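Local coordinates for protein TatD-related deoxyribonuclease (Thermotoga maritima, PDB 1J6O) that probably acts as a metal-dependent DNA nuclease of the TatD family, hydrolysing ester bonds on a TIM-barrel scaffold, at residues 30-35 and 228-233; 146-151 and 177-182; 171-176 and 181-186. All coordinates share one frame; numbering follows the deposited sequence.

Overall arrangement
All three contacts belong to one parallel barrel of the TIM type, in which eight strands follow one another in chain order with helices packed outside. Contact 1 joins the first helix, 29-34, to the loop after the last strand, 209-211. Contacts 2 and 3 fall within the stretch of chain between its two segments. Their centres lie 9 Å apart; they touch, and both use helix 170-179 and strand 181-185, sharing Phe181 and Leu182. Contact 1 sits across the chain's centre, 31 Å from contact 2 and 26 Å from contact 3, centre to centre. Each contact has a side chain about 8 to 9 Å from that of a predicted metal ligand, consistent with packing around a metal-binding barrel.

Contact 1 (30-35 and 228-233); sequences NAVISS and NEPKYL
Val32 and Glu229 meet through two quite different first torsions. In Val32, chi1 of 169° sets CG1 opposite the backbone N and CG2 opposite the carbonyl carbon, and the two methyls find separate partners in 228-233. Glu229 instead tucks CG between its own N and carbonyl carbon (chi1 61°), from where a chain extended at chi2 carries the carboxylate over to the helix. There OE1 comes to 4.0 Å from Val32 CG2, the two side chains meeting at a slant. This is a methyl-to-carboxylate-oxygen contact at van der Waals range, and no hydrogen bond crosses between the segments. The other methyl, CG1 of Val32, rests 4.3 Å from CD of Pro230, an apolar touch against the proline ring. In this TIM barrel, helix 29-34 follows the first strand and residues 228-233 lie in the loop leading from the eighth strand to helix 233-244, so the helix after the first strand meets the loop after the last. Pro230 also touches Asp15 of strand 13-18, and its side chain is about 9 Å from that of His19, a predicted metal ligand. Glu229 has two further partners: OE2 forms a salt bridge with Arg227, while CG lies over a face of the Tyr232 ring, nearer its border than its centre, 3.9 Å from the ring plane.

Contact 2 (146-151 and 177-182); sequences EAYEIL and IDLGFL
Aliphatic packing begins with Leu151 and Leu179, whose closest approach is 3.7 Å between Leu151 CB and Leu179 CD2. With chi1 at -167°, Leu179 throws CG to the side opposite its backbone N, and a single methyl, CD2, does all the close touching on its part. That methyl lodges beside the surface of helix 144-153, between Leu151 and the ring of Tyr148.

Two contacts join an aliphatic methyl to an aromatic ring. Tyr148 offers CE1 at 4.1 Å to Leu179 CD2, which approaches the ring at a slant. Tyr148 chi1 of -177° swings the ring out from the helix and brings its end nearer to 177-182 than the direction of its CB alone would suggest. Elsewhere on Leu151, CD2 reaches CZ at the far end of the Phe181 ring at 3.9 Å, again aslant. Leu151 is thus engaged through two separate atoms, CB by Leu179 and CD2 by Phe181.

Hydrogen bonds act within the backbone and not between the segments. Helix 170-179 ends in a Schellman motif at Gly180, whose positive phi of 110° turns the chain toward strand 181-185; Gly180 N binds Ile177 O at 2.8 Å. Across the turn, Leu179 and Phe181 both point toward helix 144-153 and both touch Leu151. Leu151 also touches Ile126 of helix 115-132, and Phe181 touches Val138 of strand 136-141. Helices 144-153 and 170-179 are successive outer helices of the TIM barrel, and Phe181 adds a residue from the strand that follows the second of them.

Contact 3 (171-176 and 181-186); sequences EWAKKF and FLLGIG
Ala173 and Leu183 form the close part of the contact, with Ala173 CB 3.7 Å from Leu183 CD1. The leucine directs CG opposite its carbonyl carbon, and this brings CD1 against the small alanine methyl. A polar link holds the other end: Phe181 N donates to Phe176 O at 3.1 Å with an N-H...O angle of 163°, approaching 31° out of the carbonyl plane. It ties the helix to Phe181 across the Schellman turn at Gly180.

The remaining approaches are looser. Phe176 CB stays 4.4 Å from Leu183 CD2, and the two phenylalanines come together through their CD1 atoms, that of Phe181 lying at the edge of the Phe176 ring without stacking. On the outer side of the helix, Glu171 and Lys174 are exposed, and the CB of Lys174 points away from the strand.

The axes of 171-176 and 181-185 come within 8.5 Å, their N-to-C directions 138° apart; they are the helix and second strand of the beta-alpha-beta unit 161-163, 170-179, 181-185. Phe176, Phe181 and Leu183 all touch Ile163 of the preceding strand, 161-163, while Phe176 also reaches Leu151 of helix 144-153.

Contact 1 (30-35 and 228-233)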
loop_
_atom_site.group_PDB
_atom_site.type_symbol
_atom_site.label_atom_id
_atom_site.label_comp_id
_atom_site.label_asym_id
_atom_site.label_seq_id
_atom_site.Cartn_x
_atom_site.Cartn_y
_atom_site.Cartn_z
ATOM N N ASN A 30 -8.926 -13.313 13.737
ATOM C CA ASN A 30 -8.842 -12.822 15.120
ATOM C C ASN A 30 -7.472 -13.081 15.731
ATOM O O ASN A 30 -6.893 -12.198 16.368
ATOM C CB ASN A 30 -9.878 -13.498 16.026
ATOM C CG ASN A 30 -11.298 -13.197 15.613
ATOM O OD1 ASN A 30 -11.538 -12.344 14.763
ATOM N ND2 ASN A 30 -12.260 -13.903 16.225
ATOM N N ALA A 31 -6.953 -14.290 15.539
ATOM C CA ALA A 31 -5.646 -14.659 16.080
ATOM C C ALA A 31 -4.508 -13.855 15.446
ATOM O O ALA A 31 -3.552 -13.425 16.125
ATOM C CB ALA A 31 -5.404 -16.159 15.870
ATOM N N VAL A 32 -4.618 -13.650 14.142
ATOM C CA VAL A 32 -3.603 -12.904 13.407
ATOM C C VAL A 32 -3.556 -11.469 13.905
ATOM O O VAL A 32 -2.484 -10.926 14.197
ATOM C CB VAL A 32 -3.903 -12.972 11.873
ATOM C CG1 VAL A 32 -3.026 -11.967 11.065
ATOM C CG2 VAL A 32 -3.602 -14.393 11.382
ATOM N N ILE A 33 -4.722 -10.869 14.063
ATOM C CA ILE A 33 -4.792 -9.495 14.521
ATOM C C ILE A 33 -4.407 -9.356 15.993
ATOM O O ILE A 33 -3.635 -8.472 16.377
ATOM C CB ILE A 33 -6.208 -8.935 14.258
ATOM C CG1 ILE A 33 -6.417 -8.782 12.741
ATOM C CG2 ILE A 33 -6.388 -7.579 14.896
ATOM C CD1 ILE A 33 -7.884 -8.592 12.375
ATOM N N SER A 34 -4.918 -10.239 16.826
ATOM C CA SER A 34 -4.566 -10.127 18.230
ATOM C C SER A 34 -3.083 -10.389 18.471
ATOM O O SER A 34 -2.558 -10.050 19.542
ATOM C CB SER A 34 -5.439 -11.063 19.082
ATOM O OG SER A 34 -5.096 -12.414 18.840
ATOM N N SER A 35 -2.368 -10.973 17.516
ATOM C CA SER A 35 -0.959 -11.204 17.785
ATOM C C SER A 35 -0.041 -10.124 17.208
ATOM O O SER A 35 1.176 -10.270 17.220
ATOM C CB SER A 35 -0.539 -12.590 17.289
ATOM O OG SER A 35 -0.753 -12.713 15.897
ATOM N N ASN A 228 0.408 -15.182 2.815
ATOM C CA ASN A 228 1.292 -14.180 3.425
ATOM C C ASN A 228 0.497 -13.506 4.553
ATOM O O ASN A 228 -0.729 -13.535 4.542
ATOM C CB ASN A 228 1.659 -13.156 2.357
ATOM C CG ASN A 228 2.820 -12.249 2.758
ATOM O OD1 ASN A 228 3.488 -12.481 3.754
ATOM N ND2 ASN A 228 3.061 -11.214 1.953
ATOM N N GLU A 229 1.194 -12.967 5.550
ATOM C CA GLU A 229 0.546 -12.280 6.668
ATOM C C GLU A 229 1.547 -11.291 7.248
ATOM O O GLU A 229 2.771 -11.439 7.028
ATOM C CB GLU A 229 0.037 -13.263 7.718
ATOM C CG GLU A 229 1.090 -14.119 8.354
ATOM C CD GLU A 229 0.479 -15.021 9.388
ATOM O OE1 GLU A 229 0.256 -14.531 10.517
ATOM O OE2 GLU A 229 0.195 -16.200 9.055
ATOM N N PRO A 230 1.062 -10.291 8.020
ATOM C CA PRO A 230 1.905 -9.256 8.623
ATOM C C PRO A 230 3.157 -9.664 9.364
ATOM O O PRO A 230 4.186 -9.025 9.184
ATOM C CB PRO A 230 0.936 -8.488 9.518
ATOM C CG PRO A 230 -0.337 -8.558 8.713
ATOM C CD PRO A 230 -0.351 -10.040 8.347
ATOM N N LYS A 231 3.099 -10.710 10.184
ATOM C CA LYS A 231 4.311 -11.093 10.907
ATOM C C LYS A 231 5.473 -11.530 10.014
ATOM O O LYS A 231 6.612 -11.592 10.480
ATOM C CB LYS A 231 4.008 -12.196 11.915
ATOM C CG LYS A 231 3.748 -13.538 11.286
ATOM C CD LYS A 231 3.439 -14.574 12.350
ATOM C CE LYS A 231 3.164 -15.915 11.704
ATOM N NZ LYS A 231 2.738 -16.922 12.719
ATOM N N TYR A 232 5.209 -11.839 8.746
ATOM C CA TYR A 232 6.290 -12.255 7.867
ATOM C C TYR A 232 7.033 -11.045 7.363
ATOM O O TYR A 232 7.976 -11.173 6.597
ATOM C CB TYR A 232 5.790 -13.039 6.659
ATOM C CG TYR A 232 5.170 -14.378 6.991
ATOM C CD1 TYR A 232 5.490 -15.051 8.180
ATOM C CD2 TYR A 232 4.287 -14.983 6.107
ATOM C CE1 TYR A 232 4.930 -16.297 8.464
ATOM C CE2 TYR A 232 3.725 -16.218 6.380
ATOM C CZ TYR A 232 4.050 -16.872 7.555
ATOM O OH TYR A 232 3.507 -18.107 7.816
ATOM N N LEU A 233 6.602 -9.862 7.786
ATOM C CA LEU A 233 7.255 -8.644 7.356
ATOM C C LEU A 233 8.717 -8.638 7.834
ATOM O O LEU A 233 9.566 -7.971 7.236
ATOM C CB LEU A 233 6.488 -7.450 7.924
ATOM C CG LEU A 233 6.454 -6.141 7.159
ATOM C CD1 LEU A 233 6.285 -6.374 5.664
ATOM C CD2 LEU A 233 5.341 -5.278 7.758
#

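Contact 2 (146-151 and 177-182)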
loop_
_atom_site.group_PDB
_atom_site.type_symbol
_atom_site.label_atom_id
_atom_site.label_comp_id
_atom_site.label_asym_id
_atom_site.label_seq_id
_atom_site.Cartn_x
_atom_site.Cartn_y
_atom_site.Cartn_z
ATOM N N GLU A 146 2.365 5.909 -17.850
ATOM C CA GLU A 146 0.998 6.404 -17.915
ATOM C C GLU A 146 0.491 6.938 -16.580
ATOM O O GLU A 146 -0.189 7.976 -16.525
ATOM C CB GLU A 146 0.068 5.307 -18.460
ATOM C CG GLU A 146 0.347 4.903 -19.930
ATOM C CD GLU A 146 1.371 3.770 -20.097
ATOM O OE1 GLU A 146 2.211 3.549 -19.191
ATOM O OE2 GLU A 146 1.338 3.102 -21.167
ATOM N N ALA A 147 0.831 6.240 -15.503
ATOM C CA ALA A 147 0.396 6.675 -14.188
ATOM C C ALA A 147 1.128 7.980 -13.858
ATOM O O ALA A 147 0.522 8.923 -13.354
ATOM C CB ALA A 147 0.706 5.597 -13.155
ATOM N N TYR A 148 2.425 8.039 -14.152
ATOM C CA TYR A 148 3.192 9.256 -13.868
ATOM C C TYR A 148 2.533 10.471 -14.525
ATOM O O TYR A 148 2.289 11.482 -13.870
ATOM C CB TYR A 148 4.623 9.139 -14.385
ATOM C CG TYR A 148 5.463 10.347 -14.042
ATOM C CD1 TYR A 148 5.911 10.565 -12.730
ATOM C CD2 TYR A 148 5.834 11.266 -15.025
ATOM C CE1 TYR A 148 6.722 11.673 -12.411
ATOM C CE2 TYR A 148 6.638 12.369 -14.718
ATOM C CZ TYR A 148 7.077 12.567 -13.414
ATOM O OH TYR A 148 7.855 13.672 -13.111
ATOM N N GLU A 149 2.261 10.371 -15.824
ATOM C CA GLU A 149 1.627 11.464 -16.559
ATOM C C GLU A 149 0.336 11.919 -15.868
ATOM O O GLU A 149 0.092 13.113 -15.696
ATOM C CB GLU A 149 1.293 11.018 -17.988
ATOM C CG GLU A 149 2.438 11.102 -18.985
ATOM C CD GLU A 149 2.830 12.540 -19.314
ATOM O OE1 GLU A 149 1.920 13.386 -19.473
ATOM O OE2 GLU A 149 4.045 12.815 -19.428
ATOM N N ILE A 150 -0.493 10.961 -15.469
ATOM C CA ILE A 150 -1.748 11.289 -14.806
ATOM C C ILE A 150 -1.550 11.979 -13.457
ATOM O O ILE A 150 -2.145 13.011 -13.179
ATOM C CB ILE A 150 -2.584 10.017 -14.595
ATOM C CG1 ILE A 150 -3.059 9.495 -15.958
ATOM C CG2 ILE A 150 -3.769 10.304 -13.690
ATOM C CD1 ILE A 150 -3.865 8.184 -15.874
ATOM N N LEU A 151 -0.703 11.406 -12.618
ATOM C CA LEU A 151 -0.457 11.996 -11.300
ATOM C C LEU A 151 0.123 13.410 -11.358
ATOM O O LEU A 151 -0.351 14.316 -10.670
ATOM C CB LEU A 151 0.463 11.068 -10.501
ATOM C CG LEU A 151 -0.242 9.771 -10.074
ATOM C CD1 LEU A 151 0.742 8.662 -9.756
ATOM C CD2 LEU A 151 -1.126 10.082 -8.885
ATOM N N ILE A 177 9.472 9.423 -6.564
ATOM C CA ILE A 177 9.933 9.984 -5.298
ATOM C C ILE A 177 9.942 11.509 -5.467
ATOM O O ILE A 177 9.512 12.257 -4.575
ATOM C CB ILE A 177 11.339 9.494 -4.967
ATOM C CG1 ILE A 177 11.257 8.046 -4.478
ATOM C CG2 ILE A 177 12.010 10.424 -3.945
ATOM C CD1 ILE A 177 12.588 7.465 -4.195
ATOM N N ASP A 178 10.397 11.980 -6.625
ATOM C CA ASP A 178 10.429 13.417 -6.841
ATOM C C ASP A 178 9.049 14.036 -6.854
ATOM O O ASP A 178 8.904 15.203 -6.537
ATOM C CB ASP A 178 11.174 13.769 -8.129
ATOM C CG ASP A 178 12.669 13.610 -7.987
ATOM O OD1 ASP A 178 13.158 13.611 -6.825
ATOM O OD2 ASP A 178 13.355 13.494 -9.032
ATOM N N LEU A 179 8.030 13.254 -7.206
ATOM C CA LEU A 179 6.659 13.766 -7.238
ATOM C C LEU A 179 6.133 13.832 -5.805
ATOM O O LEU A 179 5.103 14.468 -5.536
ATOM C CB LEU A 179 5.766 12.843 -8.087
ATOM C CG LEU A 179 4.370 13.288 -8.528
ATOM C CD1 LEU A 179 4.434 14.663 -9.166
ATOM C CD2 LEU A 179 3.817 12.272 -9.542
ATOM N N GLY A 180 6.838 13.173 -4.886
ATOM C CA GLY A 180 6.410 13.191 -3.495
ATOM C C GLY A 180 5.862 11.887 -2.912
ATOM O O GLY A 180 5.364 11.862 -1.788
ATOM N N PHE A 181 5.946 10.808 -3.673
ATOM C CA PHE A 181 5.454 9.519 -3.194
ATOM C C PHE A 181 6.554 8.738 -2.559
ATOM O O PHE A 181 7.717 9.032 -2.787
ATOM C CB PHE A 181 4.953 8.682 -4.364
ATOM C CG PHE A 181 3.632 9.092 -4.858
ATOM C CD1 PHE A 181 3.514 10.082 -5.832
ATOM C CD2 PHE A 181 2.485 8.527 -4.332
ATOM C CE1 PHE A 181 2.249 10.497 -6.267
ATOM C CE2 PHE A 181 1.236 8.929 -4.757
ATOM C CZ PHE A 181 1.110 9.920 -5.726
ATOM N N LEU A 182 6.170 7.765 -1.728
ATOM C CA LEU A 182 7.124 6.889 -1.072
ATOM C C LEU A 182 6.856 5.576 -1.838
ATOM O O LEU A 182 5.824 5.448 -2.516
ATOM C CB LEU A 182 6.842 6.736 0.420
ATOM C CG LEU A 182 7.862 7.593 1.196
ATOM C CD1 LEU A 182 7.637 9.054 0.882
ATOM C CD2 LEU A 182 7.761 7.316 2.683
#

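Contact 3 (171-176 and 181-186)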
loop_
_atom_site.group_PDB
_atom_site.type_symbol
_atom_site.label_atom_id
_atom_site.label_comp_id
_atom_site.label_asym_id
_atom_site.label_seq_id
_atom_site.Cartn_x
_atom_site.Cartn_y
_atom_site.Cartn_z
ATOM N N GLU A 171 15.273 4.654 -12.282
ATOM C CA GLU A 171 14.837 5.877 -12.943
ATOM C C GLU A 171 13.383 6.226 -12.636
ATOM O O GLU A 171 13.070 7.386 -12.335
ATOM C CB GLU A 171 15.062 5.797 -14.458
ATOM C CG GLU A 171 14.543 7.043 -15.181
ATOM C CD GLU A 171 14.834 7.051 -16.679
ATOM O OE1 GLU A 171 15.734 6.303 -17.114
ATOM O OE2 GLU A 171 14.163 7.817 -17.421
ATOM N N TRP A 172 12.500 5.236 -12.695
ATOM C CA TRP A 172 11.080 5.482 -12.411
ATOM C C TRP A 172 10.892 5.752 -10.916
ATOM O O TRP A 172 10.064 6.574 -10.506
ATOM C CB TRP A 172 10.237 4.281 -12.853
ATOM C CG TRP A 172 9.771 4.430 -14.271
ATOM C CD1 TRP A 172 9.928 3.542 -15.294
ATOM C CD2 TRP A 172 9.119 5.573 -14.821
ATOM N NE1 TRP A 172 9.412 4.072 -16.461
ATOM C CE2 TRP A 172 8.905 5.317 -16.193
ATOM C CE3 TRP A 172 8.684 6.795 -14.282
ATOM C CZ2 TRP A 172 8.287 6.239 -17.039
ATOM C CZ3 TRP A 172 8.071 7.710 -15.117
ATOM C CH2 TRP A 172 7.875 7.424 -16.484
ATOM N N ALA A 173 11.676 5.063 -10.102
ATOM C CA ALA A 173 11.576 5.250 -8.655
ATOM C C ALA A 173 11.852 6.710 -8.343
ATOM O O ALA A 173 11.112 7.367 -7.598
ATOM C CB ALA A 173 12.602 4.343 -7.949
ATOM N N LYS A 174 12.931 7.230 -8.926
ATOM C CA LYS A 174 13.295 8.612 -8.702
ATOM C C LYS A 174 12.202 9.565 -9.174
ATOM O O LYS A 174 11.896 10.550 -8.511
ATOM C CB LYS A 174 14.624 8.926 -9.400
ATOM C CG LYS A 174 15.092 10.351 -9.178
ATOM C CD LYS A 174 16.611 10.432 -9.212
ATOM C CE LYS A 174 17.043 11.877 -9.318
ATOM N NZ LYS A 174 16.339 12.476 -10.492
ATOM N N LYS A 175 11.594 9.267 -10.315
ATOM C CA LYS A 175 10.539 10.133 -10.827
ATOM C C LYS A 175 9.367 10.236 -9.860
ATOM O O LYS A 175 8.822 11.318 -9.652
ATOM C CB LYS A 175 10.032 9.615 -12.177
ATOM C CG LYS A 175 11.071 9.646 -13.302
ATOM C CD LYS A 175 11.286 11.041 -13.883
ATOM C CE LYS A 175 10.109 11.509 -14.732
ATOM N NZ LYS A 175 10.490 12.681 -15.604
ATOM N N PHE A 176 8.977 9.110 -9.271
ATOM C CA PHE A 176 7.858 9.124 -8.337
ATOM C C PHE A 176 8.260 9.727 -7.002
ATOM O O PHE A 176 7.488 10.468 -6.379
ATOM C CB PHE A 176 7.305 7.711 -8.189
ATOM C CG PHE A 176 6.369 7.336 -9.296
ATOM C CD1 PHE A 176 5.024 7.696 -9.228
ATOM C CD2 PHE A 176 6.835 6.670 -10.431
ATOM C CE1 PHE A 176 4.145 7.392 -10.285
ATOM C CE2 PHE A 176 5.970 6.361 -11.493
ATOM C CZ PHE A 176 4.613 6.729 -11.413
ATOM N N PHE A 181 5.946 10.808 -3.673
ATOM C CA PHE A 181 5.454 9.519 -3.194
ATOM C C PHE A 181 6.554 8.738 -2.559
ATOM O O PHE A 181 7.717 9.032 -2.787
ATOM C CB PHE A 181 4.953 8.682 -4.364
ATOM C CG PHE A 181 3.632 9.092 -4.858
ATOM C CD1 PHE A 181 3.514 10.082 -5.832
ATOM C CD2 PHE A 181 2.485 8.527 -4.332
ATOM C CE1 PHE A 181 2.249 10.497 -6.267
ATOM C CE2 PHE A 181 1.236 8.929 -4.757
ATOM C CZ PHE A 181 1.110 9.920 -5.726
ATOM N N LEU A 182 6.170 7.765 -1.728
ATOM C CA LEU A 182 7.124 6.889 -1.072
ATOM C C LEU A 182 6.856 5.576 -1.838
ATOM O O LEU A 182 5.824 5.448 -2.516
ATOM C CB LEU A 182 6.842 6.736 0.420
ATOM C CG LEU A 182 7.862 7.593 1.196
ATOM C CD1 LEU A 182 7.637 9.054 0.882
ATOM C CD2 LEU A 182 7.761 7.316 2.683
ATOM N N LEU A 183 7.776 4.628 -1.747
ATOM C CA LEU A 183 7.650 3.344 -2.434
ATOM C C LEU A 183 7.467 2.169 -1.476
ATOM O O LEU A 183 8.215 2.022 -0.507
ATOM C CB LEU A 183 8.909 3.098 -3.285
ATOM C CG LEU A 183 9.334 4.294 -4.133
ATOM C CD1 LEU A 183 10.594 3.925 -4.883
ATOM C CD2 LEU A 183 8.225 4.677 -5.114
ATOM N N GLY A 184 6.469 1.341 -1.767
ATOM C CA GLY A 184 6.182 0.178 -0.947
ATOM C C GLY A 184 7.002 -1.024 -1.370
ATOM O O GLY A 184 6.995 -1.443 -2.542
ATOM N N ILE A 185 7.723 -1.574 -0.406
ATOM C CA ILE A 185 8.590 -2.733 -0.612
ATOM C C ILE A 185 8.026 -3.881 0.202
ATOM O O ILE A 185 7.780 -3.726 1.401
ATOM C CB ILE A 185 10.019 -2.434 -0.095
ATOM C CG1 ILE A 185 10.533 -1.134 -0.739
ATOM C CG2 ILE A 185 10.963 -3.635 -0.378
ATOM C CD1 ILE A 185 10.541 -1.147 -2.240
ATOM N N GLY A 186 7.792 -5.008 -0.460
ATOM C CA GLY A 186 7.253 -6.156 0.225
ATOM C C GLY A 186 8.001 -7.454 0.001
ATOM O O GLY A 186 9.215 -7.463 -0.247
#